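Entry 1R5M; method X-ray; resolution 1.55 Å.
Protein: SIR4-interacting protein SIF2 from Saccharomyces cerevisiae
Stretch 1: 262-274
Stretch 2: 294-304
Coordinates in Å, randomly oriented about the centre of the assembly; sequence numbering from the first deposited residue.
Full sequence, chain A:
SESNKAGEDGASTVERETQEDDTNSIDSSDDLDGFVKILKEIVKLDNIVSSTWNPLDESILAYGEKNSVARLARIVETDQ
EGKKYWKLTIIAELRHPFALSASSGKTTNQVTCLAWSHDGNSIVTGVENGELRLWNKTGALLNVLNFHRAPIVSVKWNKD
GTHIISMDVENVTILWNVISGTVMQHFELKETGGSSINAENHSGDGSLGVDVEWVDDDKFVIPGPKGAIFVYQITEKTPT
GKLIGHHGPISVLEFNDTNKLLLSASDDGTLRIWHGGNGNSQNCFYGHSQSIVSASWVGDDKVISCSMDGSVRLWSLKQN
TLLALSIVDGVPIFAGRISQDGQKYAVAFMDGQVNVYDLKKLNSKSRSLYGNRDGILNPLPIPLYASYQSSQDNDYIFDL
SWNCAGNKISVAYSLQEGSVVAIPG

Stretch 1 (262-274) LLSASDDGTLRIW
Stretch 2, residues 294-304: SASWVGDDKVI

Leu 263 lies at the centre of the contact between the two stretches, which is largely apolar and contains no hydrogen bond from one stretch to the other. Its CA-to-CB bond points toward the second stretch, and with chi1 at 160° (t) and chi2 at 69° (p) its CD2 lies 4.0 Å from Ala 295 CB, 4.0 Å from Val 303 CG1 and 3.8 Å from the backbone C of Ser 296. The same methyl sits over one face of the Trp 297 ring, while Leu 263 CB approaches Trp 297 NE1 to 3.5 Å.

The strands are extended (phi/psi -104/130 at Leu 263, -157/146 at Ala 295, -138/153 at Val 303), and the CA-to-CB bonds of Ala 265, Leu 271, Ile 273, Ala 295 and Val 303 also point toward the other stretch. Leu 271 (m, t) places CD2 3.9 Å from Ala 295 CB and CD1 3.9 Å from Val 303 CG2, Val 303 having chi1 -68° (m). Ile 273 (m, m) directs CD1 to within 4.0 Å of both Val 303 CG1 and Trp 297 CH2. These branched side chains supply methyls that pack near Leu 263 and Ala 295. Ala 265 CB meets Ala 295 CB at 4.2 Å; short side chains suit this place, where the CA atoms of Ala 265 and Ala 295 are 6.8 Å apart, against 7.5 Å for the CA atoms of Leu 263 and Trp 297. The CA-to-CB bond of Trp 297 points sideways, but chi1 of -81° (m) and chi2 of 98° bring the indole back to the first stretch, its edge facing Leu 262 C at 4.2 Å from Trp 297 CZ2. In all, 368 Å² is buried, both sides summed; Leu 263 is the most covered (84 Å²), then Trp 297 (64 Å²).

Strands 262-266 and 294-298 run nearly antiparallel, at 165°, with their axes 7.5 Å apart at closest approach. Each stretch folds back as a hairpin: Leu 262 N donates to Trp 274 O (3.0 Å) in the first, Ser 296 N to Ile 304 O (2.9 Å) in the second.

Apart from Trp 297 NE1, hydrogen-bonded elsewhere in the structure, the side-chain hydrogen bonds lie outside the contact. The CA-to-CB bond of Ser 264 points away from the second stretch; with chi1 p, Ser 264 OG accepts Trp 274 NE1 at 2.8 Å, nearly linear. A type I turn from Ser 266 to Gly 269 closes the first hairpin; Gly 269 has phi 79°, which favours glycine. Asp 268 OD1 accepts Thr 270 OG1 at 2.7 Å and Thr 270 N at 2.9 Å. In the second loop, Gly 299 likewise has positive phi (73/-150).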

# COMPACT_ATOMS: atom_id res chain seq x y z
N LEU A 262 -3.32 2.61 -15.81
CA LEU A 262 -3.82 2.38 -14.47
C LEU A 262 -4.01 0.89 -14.26
O LEU A 262 -4.62 0.21 -15.09
CB LEU A 262 -5.17 3.07 -14.27
CG LEU A 262 -5.87 2.77 -12.94
CD1 LEU A 262 -5.10 3.41 -11.79
CD2 LEU A 262 -7.30 3.29 -12.99
N LEU A 263 -3.48 0.38 -13.15
CA LEU A 263 -3.64 -1.02 -12.79
C LEU A 263 -4.68 -1.07 -11.68
O LEU A 263 -4.61 -0.31 -10.72
CB LEU A 263 -2.32 -1.59 -12.25
CG LEU A 263 -2.42 -2.86 -11.39
CD1 LEU A 263 -2.84 -4.05 -12.25
CD2 LEU A 263 -1.08 -3.14 -10.74
N SER A 264 -5.68 -1.94 -11.83
CA SER A 264 -6.69 -2.10 -10.79
C SER A 264 -6.82 -3.57 -10.43
O SER A 264 -6.56 -4.45 -11.26
CB SER A 264 -8.05 -1.55 -11.26
OG SER A 264 -8.54 -2.27 -12.38
N ALA A 265 -7.17 -3.84 -9.18
CA ALA A 265 -7.37 -5.22 -8.72
C ALA A 265 -8.71 -5.21 -8.02
O ALA A 265 -9.13 -4.18 -7.47
CB ALA A 265 -6.27 -5.64 -7.76
N SER A 266 -9.40 -6.34 -8.02
CA SER A 266 -10.72 -6.42 -7.41
C SER A 266 -10.97 -7.71 -6.65
O SER A 266 -10.25 -8.69 -6.81
CB SER A 266 -11.77 -6.26 -8.51
OG SER A 266 -13.07 -6.56 -8.04
N ASP A 267 -12.01 -7.68 -5.81
CA ASP A 267 -12.40 -8.85 -5.05
C ASP A 267 -12.88 -9.89 -6.06
O ASP A 267 -12.96 -11.08 -5.73
CB ASP A 267 -13.55 -8.53 -4.09
CG ASP A 267 -13.10 -7.76 -2.87
OD1 ASP A 267 -11.90 -7.45 -2.75
OD2 ASP A 267 -13.97 -7.46 -2.02
N ASP A 268 -13.18 -9.46 -7.28
CA ASP A 268 -13.65 -10.37 -8.31
C ASP A 268 -12.56 -11.30 -8.83
O ASP A 268 -12.80 -12.11 -9.73
CB ASP A 268 -14.34 -9.62 -9.48
CG ASP A 268 -13.38 -8.82 -10.35
OD1 ASP A 268 -12.15 -8.99 -10.26
OD2 ASP A 268 -13.88 -8.02 -11.18
N GLY A 269 -11.38 -11.20 -8.24
CA GLY A 269 -10.27 -12.06 -8.62
C GLY A 269 -9.52 -11.71 -9.89
O GLY A 269 -8.73 -12.52 -10.38
N THR A 270 -9.74 -10.52 -10.42
CA THR A 270 -9.06 -10.12 -11.65
C THR A 270 -8.30 -8.82 -11.52
O THR A 270 -8.54 -8.02 -10.61
CB THR A 270 -10.04 -9.93 -12.82
OG1 THR A 270 -10.84 -8.76 -12.59
CG2 THR A 270 -10.94 -11.14 -12.99
N LEU A 271 -7.38 -8.63 -12.46
CA LEU A 271 -6.61 -7.40 -12.56
C LEU A 271 -7.04 -6.81 -13.89
O LEU A 271 -7.30 -7.54 -14.85
CB LEU A 271 -5.11 -7.66 -12.66
CG LEU A 271 -4.37 -8.27 -11.48
CD1 LEU A 271 -2.89 -8.31 -11.83
CD2 LEU A 271 -4.61 -7.45 -10.23
N ARG A 272 -7.14 -5.49 -13.95
CA ARG A 272 -7.46 -4.83 -15.21
C ARG A 272 -6.44 -3.72 -15.41
O ARG A 272 -5.92 -3.15 -14.45
CB ARG A 272 -8.89 -4.29 -15.20
CG ARG A 272 -9.94 -5.37 -15.53
CD ARG A 272 -11.36 -4.83 -15.50
NE ARG A 272 -12.37 -5.87 -15.70
CZ ARG A 272 -12.82 -6.27 -16.89
NH1 ARG A 272 -12.37 -5.72 -18.01
NH2 ARG A 272 -13.74 -7.22 -16.96
N ILE A 273 -6.13 -3.44 -16.68
CA ILE A 273 -5.19 -2.39 -17.05
C ILE A 273 -6.02 -1.40 -17.87
O ILE A 273 -6.69 -1.80 -18.82
CB ILE A 273 -4.04 -2.94 -17.93
CG1 ILE A 273 -3.30 -4.07 -17.20
CG2 ILE A 273 -3.08 -1.82 -18.29
CD1 ILE A 273 -2.61 -3.65 -15.91
N TRP A 274 -5.97 -0.13 -17.50
CA TRP A 274 -6.76 0.88 -18.21
C TRP A 274 -5.94 1.95 -18.89
O TRP A 274 -5.00 2.50 -18.30
CB TRP A 274 -7.74 1.57 -17.24
CG TRP A 274 -8.49 0.64 -16.35
CD1 TRP A 274 -8.03 0.07 -15.19
CD2 TRP A 274 -9.83 0.19 -16.52
NE1 TRP A 274 -9.01 -0.72 -14.64
CE2 TRP A 274 -10.13 -0.66 -15.43
CE3 TRP A 274 -10.82 0.41 -17.48
CZ2 TRP A 274 -11.37 -1.29 -15.27
CZ3 TRP A 274 -12.06 -0.21 -17.33
CH2 TRP A 274 -12.32 -1.05 -16.23
N SER A 294 -3.16 -7.51 -3.02
CA SER A 294 -2.19 -6.49 -3.40
C SER A 294 -1.76 -6.71 -4.85
O SER A 294 -1.79 -7.83 -5.35
CB SER A 294 -0.94 -6.57 -2.51
OG SER A 294 -1.26 -6.55 -1.13
N ALA A 295 -1.35 -5.62 -5.50
CA ALA A 295 -0.86 -5.68 -6.88
C ALA A 295 0.02 -4.47 -7.14
O ALA A 295 -0.22 -3.39 -6.61
CB ALA A 295 -2.03 -5.71 -7.86
N SER A 296 1.05 -4.67 -7.95
CA SER A 296 2.00 -3.60 -8.27
C SER A 296 2.51 -3.70 -9.69
O SER A 296 2.47 -4.76 -10.32
CB SER A 296 3.23 -3.68 -7.35
OG SER A 296 2.92 -3.51 -5.99
N TRP A 297 3.00 -2.57 -10.18
CA TRP A 297 3.61 -2.54 -11.49
C TRP A 297 5.02 -3.09 -11.31
O TRP A 297 5.65 -2.88 -10.27
CB TRP A 297 3.72 -1.10 -12.02
CG TRP A 297 2.46 -0.59 -12.60
CD1 TRP A 297 1.53 0.19 -11.98
CD2 TRP A 297 1.96 -0.87 -13.90
NE1 TRP A 297 0.48 0.42 -12.83
CE2 TRP A 297 0.71 -0.23 -14.02
CE3 TRP A 297 2.45 -1.61 -14.99
CZ2 TRP A 297 -0.06 -0.30 -15.18
CZ3 TRP A 297 1.68 -1.68 -16.15
CH2 TRP A 297 0.44 -1.02 -16.23
N VAL A 298 5.49 -3.81 -12.32
CA VAL A 298 6.85 -4.34 -12.32
C VAL A 298 7.38 -3.76 -13.62
O VAL A 298 7.22 -4.33 -14.69
CB VAL A 298 6.87 -5.88 -12.38
CG1 VAL A 298 8.30 -6.37 -12.44
CG2 VAL A 298 6.17 -6.45 -11.14
N GLY A 299 8.00 -2.59 -13.51
CA GLY A 299 8.48 -1.93 -14.71
C GLY A 299 7.27 -1.39 -15.44
O GLY A 299 6.25 -1.07 -14.81
N ASP A 300 7.35 -1.32 -16.76
CA ASP A 300 6.25 -0.79 -17.56
C ASP A 300 5.50 -1.84 -18.37
O ASP A 300 4.45 -1.53 -18.94
CB ASP A 300 6.79 0.27 -18.53
CG ASP A 300 7.44 1.44 -17.82
OD1 ASP A 300 8.30 2.11 -18.44
OD2 ASP A 300 7.09 1.70 -16.65
N ASP A 301 6.02 -3.06 -18.43
CA ASP A 301 5.38 -4.10 -19.24
C ASP A 301 4.83 -5.28 -18.45
O ASP A 301 4.33 -6.24 -19.05
CB ASP A 301 6.38 -4.65 -20.27
CG ASP A 301 7.15 -3.55 -20.98
OD1 ASP A 301 6.51 -2.62 -21.52
OD2 ASP A 301 8.40 -3.64 -21.00
N LYS A 302 4.91 -5.22 -17.13
CA LYS A 302 4.41 -6.32 -16.31
C LYS A 302 3.76 -5.82 -15.03
O LYS A 302 4.00 -4.69 -14.60
CB LYS A 302 5.56 -7.25 -15.91
CG LYS A 302 6.39 -7.80 -17.06
CD LYS A 302 7.53 -8.67 -16.54
CE LYS A 302 8.47 -9.09 -17.66
NZ LYS A 302 9.18 -7.93 -18.26
N VAL A 303 2.90 -6.65 -14.45
CA VAL A 303 2.26 -6.35 -13.18
C VAL A 303 2.31 -7.63 -12.37
O VAL A 303 2.39 -8.73 -12.93
CB VAL A 303 0.79 -5.88 -13.33
CG1 VAL A 303 0.75 -4.52 -14.00
CG2 VAL A 303 -0.02 -6.89 -14.11
N ILE A 304 2.31 -7.50 -11.05
CA ILE A 304 2.37 -8.66 -10.17
C ILE A 304 1.27 -8.53 -9.14
O ILE A 304 0.94 -7.43 -8.70
CB ILE A 304 3.77 -8.77 -9.51
CG1 ILE A 304 3.90 -10.09 -8.75
CG2 ILE A 304 4.02 -7.58 -8.58
CD1 ILE A 304 5.33 -10.42 -8.35